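Side-chain contacts in KauB (Pseudomonas aeruginosa PAO1, PDB 6B4R), which probably oxidises aminoaldehydes, and other aldehydes over a broad range, to the corresponding acids with NAD(P)+ as the hydride acceptor: residues A359-G364 with T386-V391; A285-A290 with D316-L321; Q61-A66 with H234-T239; G26-A31 with I203-V208. All coordinates share one frame; numbering follows the deposited sequence.

Contact 1: residues A359-G364 with T386-V391; sequences AGHNDG and TIFDGV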
loop_
_atom_site.group_PDB
_atom_site.type_symbol
_atom_site.label_atom_id
_atom_site.label_comp_id
_atom_site.label_asym_id
_atom_site.label_seq_id
_atom_site.Cartn_x
_atom_site.Cartn_y
_atom_site.Cartn_z
ATOM N N ALA A 359 44.193 11.298 20.751
ATOM C CA ALA A 359 43.628 12.526 20.203
ATOM C C ALA A 359 42.603 13.133 21.154
ATOM O O ALA A 359 42.410 14.348 21.179
ATOM C CB ALA A 359 42.998 12.259 18.843
ATOM N N GLY A 360 41.945 12.280 21.933
ATOM C CA GLY A 360 40.988 12.735 22.922
ATOM C C GLY A 360 41.660 13.548 24.009
ATOM O O GLY A 360 41.134 14.569 24.452
ATOM N N HIS A 361 42.833 13.092 24.437
ATOM C CA HIS A 361 43.618 13.807 25.435
ATOM C C HIS A 361 44.097 15.140 24.876
ATOM O O HIS A 361 44.057 16.162 25.561
ATOM C CB HIS A 361 44.826 12.972 25.868
ATOM C CG HIS A 361 44.467 11.705 26.580
ATOM N ND1 HIS A 361 44.035 11.685 27.888
ATOM C CD2 HIS A 361 44.487 10.414 26.171
ATOM C CE1 HIS A 361 43.798 10.437 28.253
ATOM N NE2 HIS A 361 44.066 9.646 27.228
ATOM N N ASN A 362 44.545 15.114 23.622
ATOM C CA ASN A 362 45.076 16.298 22.955
ATOM C C ASN A 362 44.019 17.373 22.700
ATOM O O ASN A 362 44.324 18.564 22.712
ATOM C CB ASN A 362 45.755 15.909 21.638
ATOM C CG ASN A 362 46.868 14.894 21.832
ATOM O OD1 ASN A 362 47.436 14.775 22.920
ATOM N ND2 ASN A 362 47.188 14.157 20.775
ATOM N N ASP A 363 42.780 16.948 22.466
ATOM C CA ASP A 363 41.676 17.884 22.268
ATOM C C ASP A 363 41.290 18.559 23.581
ATOM O O ASP A 363 40.560 19.549 23.586
ATOM C CB ASP A 363 40.457 17.172 21.677
ATOM C CG ASP A 363 40.683 16.708 20.249
ATOM O OD1 ASP A 363 41.513 17.323 19.543
ATOM O OD2 ASP A 363 40.024 15.726 19.834
ATOM N N GLY A 364 41.770 18.008 24.691
ATOM C CA GLY A 364 41.512 18.578 26.000
ATOM C C GLY A 364 40.370 17.916 26.746
ATOM O O GLY A 364 39.906 18.434 27.762
ATOM N N THR A 386 36.006 2.947 26.664
ATOM C CA THR A 386 36.556 4.236 27.072
ATOM C C THR A 386 35.527 5.368 27.046
ATOM O O THR A 386 34.770 5.505 26.086
ATOM C CB THR A 386 37.749 4.619 26.169
ATOM O OG1 THR A 386 38.746 3.592 26.232
ATOM C CG2 THR A 386 38.356 5.944 26.600
ATOM N N ILE A 387 35.505 6.176 28.104
ATOM C CA ILE A 387 34.634 7.346 28.152
ATOM C C ILE A 387 35.431 8.636 28.327
ATOM O O ILE A 387 36.230 8.760 29.256
ATOM C CB ILE A 387 33.616 7.257 29.306
ATOM C CG1 ILE A 387 32.790 5.976 29.206
ATOM C CG2 ILE A 387 32.704 8.478 29.308
ATOM C CD1 ILE A 387 31.788 5.820 30.325
ATOM N N PHE A 388 35.206 9.593 27.431
ATOM C CA PHE A 388 35.778 10.927 27.568
ATOM C C PHE A 388 34.706 11.924 27.983
ATOM O O PHE A 388 33.661 12.028 27.341
ATOM C CB PHE A 388 36.419 11.389 26.259
ATOM C CG PHE A 388 37.845 10.951 26.092
ATOM C CD1 PHE A 388 38.868 11.623 26.742
ATOM C CD2 PHE A 388 38.165 9.878 25.276
ATOM C CE1 PHE A 388 40.184 11.229 26.589
ATOM C CE2 PHE A 388 39.482 9.478 25.118
ATOM C CZ PHE A 388 40.493 10.155 25.775
ATOM N N ASP A 389 34.970 12.659 29.058
ATOM C CA ASP A 389 34.044 13.681 29.533
ATOM C C ASP A 389 34.491 15.068 29.070
ATOM O O ASP A 389 35.645 15.261 28.688
ATOM C CB ASP A 389 33.944 13.632 31.061
ATOM C CG ASP A 389 32.861 14.544 31.604
ATOM O OD1 ASP A 389 31.957 14.917 30.826
ATOM O OD2 ASP A 389 32.912 14.887 32.805
ATOM N N GLY A 390 33.571 16.029 29.100
ATOM C CA GLY A 390 33.886 17.401 28.744
ATOM C C GLY A 390 34.237 17.553 27.278
ATOM O O GLY A 390 35.151 18.294 26.914
ATOM N N VAL A 391 33.508 16.836 26.431
ATOM C CA VAL A 391 33.751 16.865 24.998
ATOM C C VAL A 391 32.830 17.881 24.334
ATOM O O VAL A 391 31.666 18.013 24.710
ATOM C CB VAL A 391 33.514 15.470 24.371
ATOM C CG1 VAL A 391 33.897 15.465 22.901
ATOM C CG2 VAL A 391 34.298 14.409 25.126
#
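F388 meets H361 and G360 through two kinds of aromatic contact. The first is a T-shaped (edge-to-face) pair. The edge of the F388 phenyl ring points at a face of the H361 imidazole. The planes stand at 78° and the centroids lie 5.2 Å apart. F388 CZ leads, 3.9 Å from H361 NE2, and sits toward the rim of the imidazole. The CB of H361 leaves the helix away from the strand. Its chi1 of -65° sets the ring beside the backbone N, and this brings the imidazole back to F388.

The second is a CH-pi contact. G360 CA lies over one face of the F388 ring, 4.1 Å from its centroid and 21° off the normal. G360 has no side chain, and the ring lies directly against the helix backbone.

No hydrogen bond crosses between the two segments. G364 has a positive phi and closes the helix in a Schellman motif, with its N bonded to H361 O at 3.1 Å. After the strand, G390 N donates to D389 OD1 from above the carboxylate plane. D389 OD2 forms a salt bridge with K315.

The contact rests the C-terminal end of helix 347-362 on strand 382-389. This strand runs between strands 366-369 and 406-412. I387 faces helix 315-326, while H361 also touches L367 and F388 also touches V406.

Contact 2: residues A285-A290 with D316-L321; sequences AAAEAA and DKFLPL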
loop_
_atom_site.group_PDB
_atom_site.type_symbol
_atom_site.label_atom_id
_atom_site.label_comp_id
_atom_site.label_asym_id
_atom_site.label_seq_id
_atom_site.Cartn_x
_atom_site.Cartn_y
_atom_site.Cartn_z
ATOM N N ALA A 285 18.005 3.011 33.675
ATOM C CA ALA A 285 17.860 2.230 32.451
ATOM C C ALA A 285 18.528 2.927 31.268
ATOM O O ALA A 285 19.128 2.277 30.406
ATOM C CB ALA A 285 16.387 1.973 32.158
ATOM N N ALA A 286 18.418 4.250 31.231
ATOM C CA ALA A 286 19.064 5.042 30.191
ATOM C C ALA A 286 20.583 4.965 30.311
ATOM O O ALA A 286 21.292 4.966 29.306
ATOM C CB ALA A 286 18.596 6.488 30.259
ATOM N N ALA A 287 21.073 4.891 31.544
ATOM C CA ALA A 287 22.505 4.786 31.797
ATOM C C ALA A 287 23.044 3.423 31.375
ATOM O O ALA A 287 24.154 3.319 30.856
ATOM C CB ALA A 287 22.801 5.040 33.263
ATOM N N GLU A 288 22.255 2.378 31.606
ATOM C CA GLU A 288 22.639 1.033 31.197
ATOM C C GLU A 288 22.676 0.943 29.675
ATOM O O GLU A 288 23.597 0.363 29.097
ATOM C CB GLU A 288 21.662 -0.004 31.761
ATOM C CG GLU A 288 21.626 -0.085 33.283
ATOM C CD GLU A 288 22.875 -0.715 33.875
ATOM O OE1 GLU A 288 23.705 -1.253 33.109
ATOM O OE2 GLU A 288 23.022 -0.675 35.115
ATOM N N ALA A 289 21.670 1.534 29.038
ATOM C CA ALA A 289 21.567 1.540 27.583
ATOM C C ALA A 289 22.696 2.340 26.945
ATOM O O ALA A 289 23.212 1.961 25.894
ATOM C CB ALA A 289 20.218 2.093 27.153
ATOM N N ALA A 290 23.073 3.444 27.581
ATOM C CA ALA A 290 24.148 4.295 27.077
ATOM C C ALA A 290 25.478 3.551 27.062
ATOM O O ALA A 290 26.214 3.599 26.075
ATOM C CB ALA A 290 24.260 5.561 27.912
ATOM N N ASP A 316 25.595 15.743 36.325
ATOM C CA ASP A 316 26.383 15.342 37.485
ATOM C C ASP A 316 25.854 14.075 38.151
ATOM O O ASP A 316 26.566 13.430 38.922
ATOM C CB ASP A 316 26.463 16.485 38.503
ATOM C CG ASP A 316 27.234 17.680 37.977
ATOM O OD1 ASP A 316 28.059 17.498 37.055
ATOM O OD2 ASP A 316 27.020 18.802 38.486
ATOM N N LYS A 317 24.611 13.715 37.851
ATOM C CA LYS A 317 24.001 12.535 38.453
ATOM C C LYS A 317 23.850 11.391 37.454
ATOM O O LYS A 317 23.702 10.233 37.846
ATOM C CB LYS A 317 22.649 12.892 39.076
ATOM C CG LYS A 317 21.683 13.562 38.117
ATOM C CD LYS A 317 20.708 14.469 38.853
ATOM C CE LYS A 317 21.435 15.629 39.519
ATOM N NZ LYS A 317 22.278 16.388 38.549
ATOM N N PHE A 318 23.900 11.717 36.166
ATOM C CA PHE A 318 23.739 10.717 35.116
ATOM C C PHE A 318 25.071 10.078 34.738
ATOM O O PHE A 318 25.143 8.869 34.508
ATOM C CB PHE A 318 23.076 11.334 33.883
ATOM C CG PHE A 318 22.830 10.356 32.770
ATOM C CD1 PHE A 318 21.843 9.391 32.884
ATOM C CD2 PHE A 318 23.580 10.407 31.607
ATOM C CE1 PHE A 318 21.612 8.491 31.861
ATOM C CE2 PHE A 318 23.353 9.509 30.579
ATOM C CZ PHE A 318 22.368 8.550 30.706
ATOM N N LEU A 319 26.121 10.893 34.679
ATOM C CA LEU A 319 27.458 10.404 34.336
ATOM C C LEU A 319 28.002 9.301 35.263
ATOM O O LEU A 319 28.552 8.314 34.776
ATOM C CB LEU A 319 28.461 11.559 34.217
ATOM C CG LEU A 319 29.880 11.160 33.800
ATOM C CD1 LEU A 319 29.858 10.446 32.459
ATOM C CD2 LEU A 319 30.795 12.372 33.747
ATOM N N PRO A 320 27.862 9.463 36.596
ATOM C CA PRO A 320 28.345 8.383 37.465
ATOM C C PRO A 320 27.605 7.065 37.238
ATOM O O PRO A 320 28.180 5.995 37.438
ATOM C CB PRO A 320 28.049 8.910 38.873
ATOM C CG PRO A 320 28.031 10.383 38.728
ATOM C CD PRO A 320 27.431 10.636 37.381
ATOM N N LEU A 321 26.346 7.144 36.824
ATOM C CA LEU A 321 25.556 5.950 36.547
ATOM C C LEU A 321 26.059 5.242 35.294
ATOM O O LEU A 321 26.035 4.013 35.215
ATOM C CB LEU A 321 24.078 6.309 36.392
ATOM C CG LEU A 321 23.396 6.930 37.613
ATOM C CD1 LEU A 321 22.002 7.421 37.254
ATOM C CD2 LEU A 321 23.334 5.926 38.750
#
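A290 N donates to A286 O at 2.9 Å, an ordinary bond of helix 283-295, and A286 then offers its methyl group to F318. A286 CB lies at the edge of the F318 ring, near its plane, 4.0 Å from CE1. A287, one residue on, reaches the same corner of the ring: its CB is 3.9 Å from F318 CE1. The backbone of A287 takes part too, with its N 3.7 Å from F318 CE1.

F318 reaches across because its CG is anti to the backbone N (chi1 -178°). The ring also touches V276 of strand 273-276 and L308 and V310 of strand 307-311. A287 CB also meets L321 CB at 3.6 Å; L321 is partly exposed. Helix 315-326 is kinked at P320, whose N has no hydrogen to donate; L321 N makes a weak bond to F318 O.

The two helix axes pass 9.2 Å apart and cross at -51°. Helix 283-295 is the crossover of a beta-alpha-beta unit that joins the parallel strands 273-276 and 307-311. No hydrogen bond spans the two segments. The contact is apolar, made by methyl groups and one phenyl ring, so burial of hydrocarbon rather than directional bonding probably holds it.

Contact 3: residues Q61-A66 with H234-T239; sequences QAVKVA and HMDVDT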
loop_
_atom_site.group_PDB
_atom_site.type_symbol
_atom_site.label_atom_id
_atom_site.label_comp_id
_atom_site.label_asym_id
_atom_site.label_seq_id
_atom_site.Cartn_x
_atom_site.Cartn_y
_atom_site.Cartn_z
ATOM N N GLN A 61 34.744 -14.056 -14.193
ATOM C CA GLN A 61 34.207 -15.407 -14.288
ATOM C C GLN A 61 32.918 -15.557 -13.483
ATOM O O GLN A 61 31.955 -16.174 -13.944
ATOM C CB GLN A 61 35.248 -16.432 -13.827
ATOM C CG GLN A 61 34.777 -17.876 -13.915
ATOM C CD GLN A 61 34.390 -18.278 -15.325
ATOM O OE1 GLN A 61 34.956 -17.783 -16.302
ATOM N NE2 GLN A 61 33.418 -19.175 -15.440
ATOM N N ALA A 62 32.902 -14.986 -12.283
ATOM C CA ALA A 62 31.730 -15.055 -11.416
ATOM C C ALA A 62 30.529 -14.324 -12.015
ATOM O O ALA A 62 29.394 -14.791 -11.910
ATOM C CB ALA A 62 32.058 -14.505 -10.037
ATOM N N VAL A 63 30.783 -13.178 -12.640
ATOM C CA VAL A 63 29.720 -12.403 -13.271
ATOM C C VAL A 63 29.089 -13.170 -14.432
ATOM O O VAL A 63 27.862 -13.234 -14.547
ATOM C CB VAL A 63 30.219 -11.022 -13.749
ATOM C CG1 VAL A 63 29.184 -10.361 -14.643
ATOM C CG2 VAL A 63 30.538 -10.134 -12.555
ATOM N N LYS A 64 29.931 -13.758 -15.279
ATOM C CA LYS A 64 29.456 -14.571 -16.396
ATOM C C LYS A 64 28.580 -15.715 -15.898
ATOM O O LYS A 64 27.511 -15.980 -16.447
ATOM C CB LYS A 64 30.631 -15.123 -17.208
ATOM C CG LYS A 64 31.360 -14.080 -18.041
ATOM C CD LYS A 64 32.506 -14.701 -18.830
ATOM C CE LYS A 64 33.238 -13.653 -19.657
ATOM N NZ LYS A 64 34.405 -14.223 -20.386
ATOM N N VAL A 65 29.044 -16.381 -14.845
ATOM C CA VAL A 65 28.291 -17.453 -14.209
ATOM C C VAL A 65 26.966 -16.944 -13.636
ATOM O O VAL A 65 25.910 -17.535 -13.870
ATOM C CB VAL A 65 29.119 -18.122 -13.095
ATOM C CG1 VAL A 65 28.242 -19.005 -12.238
ATOM C CG2 VAL A 65 30.270 -18.920 -13.697
ATOM N N ALA A 66 27.030 -15.841 -12.896
ATOM C CA ALA A 66 25.836 -15.234 -12.314
ATOM C C ALA A 66 24.839 -14.813 -13.391
ATOM O O ALA A 66 23.635 -15.019 -13.246
ATOM C CB ALA A 66 26.214 -14.040 -11.443
ATOM N N HIS A 234 32.689 -3.524 -13.189
ATOM C CA HIS A 234 32.223 -4.470 -14.197
ATOM C C HIS A 234 31.000 -3.951 -14.950
ATOM O O HIS A 234 30.084 -3.385 -14.354
ATOM C CB HIS A 234 31.938 -5.844 -13.591
ATOM C CG HIS A 234 31.977 -6.953 -14.593
ATOM N ND1 HIS A 234 30.966 -7.168 -15.506
ATOM C CD2 HIS A 234 32.915 -7.897 -14.844
ATOM C CE1 HIS A 234 31.276 -8.200 -16.270
ATOM N NE2 HIS A 234 32.453 -8.661 -15.887
ATOM N N MET A 235 30.994 -4.160 -16.264
ATOM C CA MET A 235 29.959 -3.604 -17.136
ATOM C C MET A 235 28.680 -4.435 -17.179
ATOM O O MET A 235 27.689 -4.019 -17.779
ATOM C CB MET A 235 30.498 -3.421 -18.558
ATOM C CG MET A 235 31.688 -2.477 -18.666
ATOM S SD MET A 235 31.275 -0.763 -18.282
ATOM C CE MET A 235 30.129 -0.374 -19.601
ATOM N N ASP A 236 28.696 -5.608 -16.550
ATOM C CA ASP A 236 27.516 -6.471 -16.555
ATOM C C ASP A 236 26.930 -6.681 -15.159
ATOM O O ASP A 236 26.024 -7.497 -14.975
ATOM C CB ASP A 236 27.818 -7.817 -17.219
ATOM C CG ASP A 236 26.566 -8.495 -17.746
ATOM O OD1 ASP A 236 25.701 -7.791 -18.309
ATOM O OD2 ASP A 236 26.443 -9.730 -17.591
ATOM N N VAL A 237 27.450 -5.947 -14.181
ATOM C CA VAL A 237 26.867 -5.934 -12.844
ATOM C C VAL A 237 25.799 -4.849 -12.771
ATOM O O VAL A 237 26.091 -3.666 -12.953
ATOM C CB VAL A 237 27.927 -5.687 -11.752
ATOM C CG1 VAL A 237 27.257 -5.428 -10.408
ATOM C CG2 VAL A 237 28.886 -6.869 -11.662
ATOM N N ASP A 238 24.562 -5.260 -12.507
ATOM C CA ASP A 238 23.423 -4.346 -12.547
ATOM C C ASP A 238 23.295 -3.483 -11.298
ATOM O O ASP A 238 22.863 -2.332 -11.372
ATOM C CB ASP A 238 22.127 -5.129 -12.763
ATOM C CG ASP A 238 22.091 -5.833 -14.101
ATOM O OD1 ASP A 238 22.285 -5.155 -15.133
ATOM O OD2 ASP A 238 21.879 -7.063 -14.116
ATOM N N THR A 239 23.669 -4.046 -10.154
ATOM C CA THR A 239 23.462 -3.385 -8.874
ATOM C C THR A 239 24.590 -3.706 -7.900
ATOM O O THR A 239 25.009 -4.856 -7.776
ATOM C CB THR A 239 22.105 -3.800 -8.250
ATOM O OG1 THR A 239 21.033 -3.363 -9.095
ATOM C CG2 THR A 239 21.925 -3.197 -6.866
#
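V63 packs onto the imidazole of H234, and this is the tight part of the contact. V63 CG2 stands over the centre of the ring, 4.0 Å from the centroid and only 7° off the normal. V63 CG1 covers the same ring nearer its outer end, 3.4 Å from H234 CE1. The two side chains come from opposite directions. On the inner flank V63 CG2 also meets V237 CG2 at 3.8 Å, and both valines are buried.

Both ring nitrogens are hydrogen-bonded. D236 N donates to H234 ND1 at 2.9 Å, with an N-H...N angle of 156°, and lies in the ring plane, 12° out of it. H234 NE2 is hydrogen-bonded to E60 OE1. Because ND1 accepts, the ring proton is probably on NE2.

The outer side is looser and more polar. D236 approaches V63 with its CB, 3.9 Å from V63 CG1. D236 OD2 forms a salt bridge with R67. R67 also pairs with D238. H234 and D236 are partly exposed.

Segment 234-239 links helix 224-233 to strand 239-243 in the Rossmann-type domain that binds the cofactor in this family. Helix 56-72 packs against this link through V63 and also covers I189 of strand 187-191. V237 touches A162 of strand 149-164, which pairs with both 187-191 and 239-243.

Contact 4: residues G26-A31 with I203-V208; sequences GEYSNA and IAQLAV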
loop_
_atom_site.group_PDB
_atom_site.type_symbol
_atom_site.label_atom_id
_atom_site.label_comp_id
_atom_site.label_asym_id
_atom_site.label_seq_id
_atom_site.Cartn_x
_atom_site.Cartn_y
_atom_site.Cartn_z
ATOM N N GLY A 26 28.358 -23.175 -7.782
ATOM C CA GLY A 26 28.021 -24.349 -6.998
ATOM C C GLY A 26 29.198 -25.177 -6.519
ATOM O O GLY A 26 29.007 -26.225 -5.905
ATOM N N GLU A 27 30.416 -24.715 -6.792
ATOM C CA GLU A 27 31.617 -25.467 -6.428
ATOM C C GLU A 27 32.660 -24.593 -5.740
ATOM O O GLU A 27 32.764 -23.397 -6.012
ATOM C CB GLU A 27 32.249 -26.111 -7.668
ATOM C CG GLU A 27 31.285 -26.880 -8.563
ATOM C CD GLU A 27 30.731 -28.129 -7.901
ATOM O OE1 GLU A 27 29.670 -28.615 -8.349
ATOM O OE2 GLU A 27 31.357 -28.629 -6.942
ATOM N N TYR A 28 33.440 -25.200 -4.851
ATOM C CA TYR A 28 34.577 -24.518 -4.248
ATOM C C TYR A 28 35.778 -24.552 -5.191
ATOM O O TYR A 28 36.044 -25.568 -5.834
ATOM C CB TYR A 28 34.944 -25.149 -2.901
ATOM C CG TYR A 28 34.047 -24.722 -1.763
ATOM C CD1 TYR A 28 34.067 -23.414 -1.296
ATOM C CD2 TYR A 28 33.185 -25.626 -1.153
ATOM C CE1 TYR A 28 33.249 -23.014 -0.259
ATOM C CE2 TYR A 28 32.363 -25.235 -0.112
ATOM C CZ TYR A 28 32.401 -23.927 0.331
ATOM O OH TYR A 28 31.586 -23.529 1.367
ATOM N N SER A 29 36.500 -23.439 -5.274
ATOM C CA SER A 29 37.680 -23.365 -6.127
ATOM C C SER A 29 38.649 -22.280 -5.668
ATOM O O SER A 29 38.255 -21.314 -5.014
ATOM C CB SER A 29 37.276 -23.123 -7.583
ATOM O OG SER A 29 36.558 -21.908 -7.720
ATOM N N ASN A 30 39.919 -22.443 -6.016
ATOM C CA ASN A 30 40.925 -21.439 -5.699
ATOM C C ASN A 30 40.753 -20.214 -6.582
ATOM O O ASN A 30 39.905 -20.194 -7.476
ATOM C CB ASN A 30 42.329 -22.010 -5.899
ATOM C CG ASN A 30 42.546 -23.309 -5.146
ATOM O OD1 ASN A 30 42.186 -23.431 -3.974
ATOM N ND2 ASN A 30 43.135 -24.290 -5.821
ATOM N N ALA A 31 41.556 -19.187 -6.330
ATOM C CA ALA A 31 41.609 -18.051 -7.238
ATOM C C ALA A 31 42.318 -18.496 -8.514
ATOM O O ALA A 31 43.107 -19.442 -8.490
ATOM C CB ALA A 31 42.335 -16.886 -6.593
ATOM N N ILE A 203 28.407 -20.486 4.207
ATOM C CA ILE A 203 26.976 -20.487 3.902
ATOM C C ILE A 203 26.675 -20.648 2.416
ATOM O O ILE A 203 25.547 -20.973 2.040
ATOM C CB ILE A 203 26.274 -19.212 4.417
ATOM C CG1 ILE A 203 26.826 -17.972 3.707
ATOM C CG2 ILE A 203 26.417 -19.093 5.929
ATOM C CD1 ILE A 203 26.094 -16.699 4.046
ATOM N N ALA A 204 27.680 -20.415 1.577
ATOM C CA ALA A 204 27.529 -20.570 0.133
ATOM C C ALA A 204 27.165 -22.007 -0.226
ATOM O O ALA A 204 26.319 -22.248 -1.089
ATOM C CB ALA A 204 28.804 -20.155 -0.575
ATOM N N GLN A 205 27.808 -22.952 0.452
ATOM C CA GLN A 205 27.517 -24.367 0.274
ATOM C C GLN A 205 26.125 -24.703 0.806
ATOM O O GLN A 205 25.406 -25.519 0.226
ATOM C CB GLN A 205 28.575 -25.213 0.987
ATOM C CG GLN A 205 28.297 -26.705 0.973
ATOM C CD GLN A 205 28.249 -27.275 -0.431
ATOM O OE1 GLN A 205 27.323 -28.003 -0.783
ATOM N NE2 GLN A 205 29.254 -26.950 -1.240
ATOM N N LEU A 206 25.752 -24.065 1.911
ATOM C CA LEU A 206 24.460 -24.310 2.546
ATOM C C LEU A 206 23.300 -23.842 1.672
ATOM O O LEU A 206 22.219 -24.431 1.694
ATOM C CB LEU A 206 24.393 -23.632 3.915
ATOM C CG LEU A 206 25.431 -24.057 4.954
ATOM C CD1 LEU A 206 25.177 -23.349 6.275
ATOM C CD2 LEU A 206 25.427 -25.567 5.142
ATOM N N ALA A 207 23.523 -22.776 0.911
ATOM C CA ALA A 207 22.511 -22.287 -0.017
ATOM C C ALA A 207 22.231 -23.337 -1.087
ATOM O O ALA A 207 21.075 -23.620 -1.409
ATOM C CB ALA A 207 22.962 -20.983 -0.659
ATOM N N VAL A 208 23.300 -23.911 -1.627
ATOM C CA VAL A 208 23.191 -24.953 -2.642
ATOM C C VAL A 208 22.448 -26.173 -2.097
ATOM O O VAL A 208 21.598 -26.747 -2.778
ATOM C CB VAL A 208 24.581 -25.360 -3.182
ATOM C CG1 VAL A 208 24.490 -26.627 -4.008
ATOM C CG2 VAL A 208 25.174 -24.228 -4.007
#
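Y28 and Q205 join a beta hairpin to a helix. The hairpin consists of strands 22-24 and 27-29. The helix, 198-210, belongs to the Rossmann-type domain expected to bind the cofactor in this family.

Y28 leaves its strand with CB pointing neither at the helix nor away from it. Its chi1 of -79° sets CG anti to the carbonyl carbon, and from there the ring extends toward the helix. CD2 is the first ring atom to approach Q205, 4.1 Å from NE2. CE2 comes nearer, 3.7 Å from Q205 NE2, and it also meets Q205 CB at 3.9 Å. CZ lies 4.1 Å from Q205 CB. At the tip, Y28 OH touches Q205 CB at 3.5 Å and is hydrogen-bonded to the O of I201, one turn earlier in the helix.

Q205 is bent at chi2 (61°), which folds its amide back alongside the tyrosine. The amide and ring planes are 40° apart, so the two are not stacked. F23, from the other hairpin strand, makes an edge-to-face pair with Y28 and also touches A204, Q205 and V208.

G26 forms part of the hairpin turn and has a positive phi. The contact lies at the surface and has no hydrogen bond between its two segments. At the turn, the CG2 methyl of V208 rests 4.1 Å from G26 CA.

Overall arrangement
From the N terminus, contact 4 opens first, at residues 26-31, which include the second strand of the hairpin, and contact 3 opens next, at helix 56-72. Contact 4 closes at helix 198-210 before contact 3 closes at residues 234-239, so the two cross. Their centres are about 17 Å apart, and they tie N-terminal elements to the Rossmann-type domain. Contacts 2 and 1 follow in series and close short loops of 25 and 21 residues. They lie on the opposite side of the chain's centre, around the sheet that contains strands 273-276, 307-311, 406-412 and 382-389, and they touch where D389 meets L319. Contacts 1 and 3 have centres about 47 Å apart.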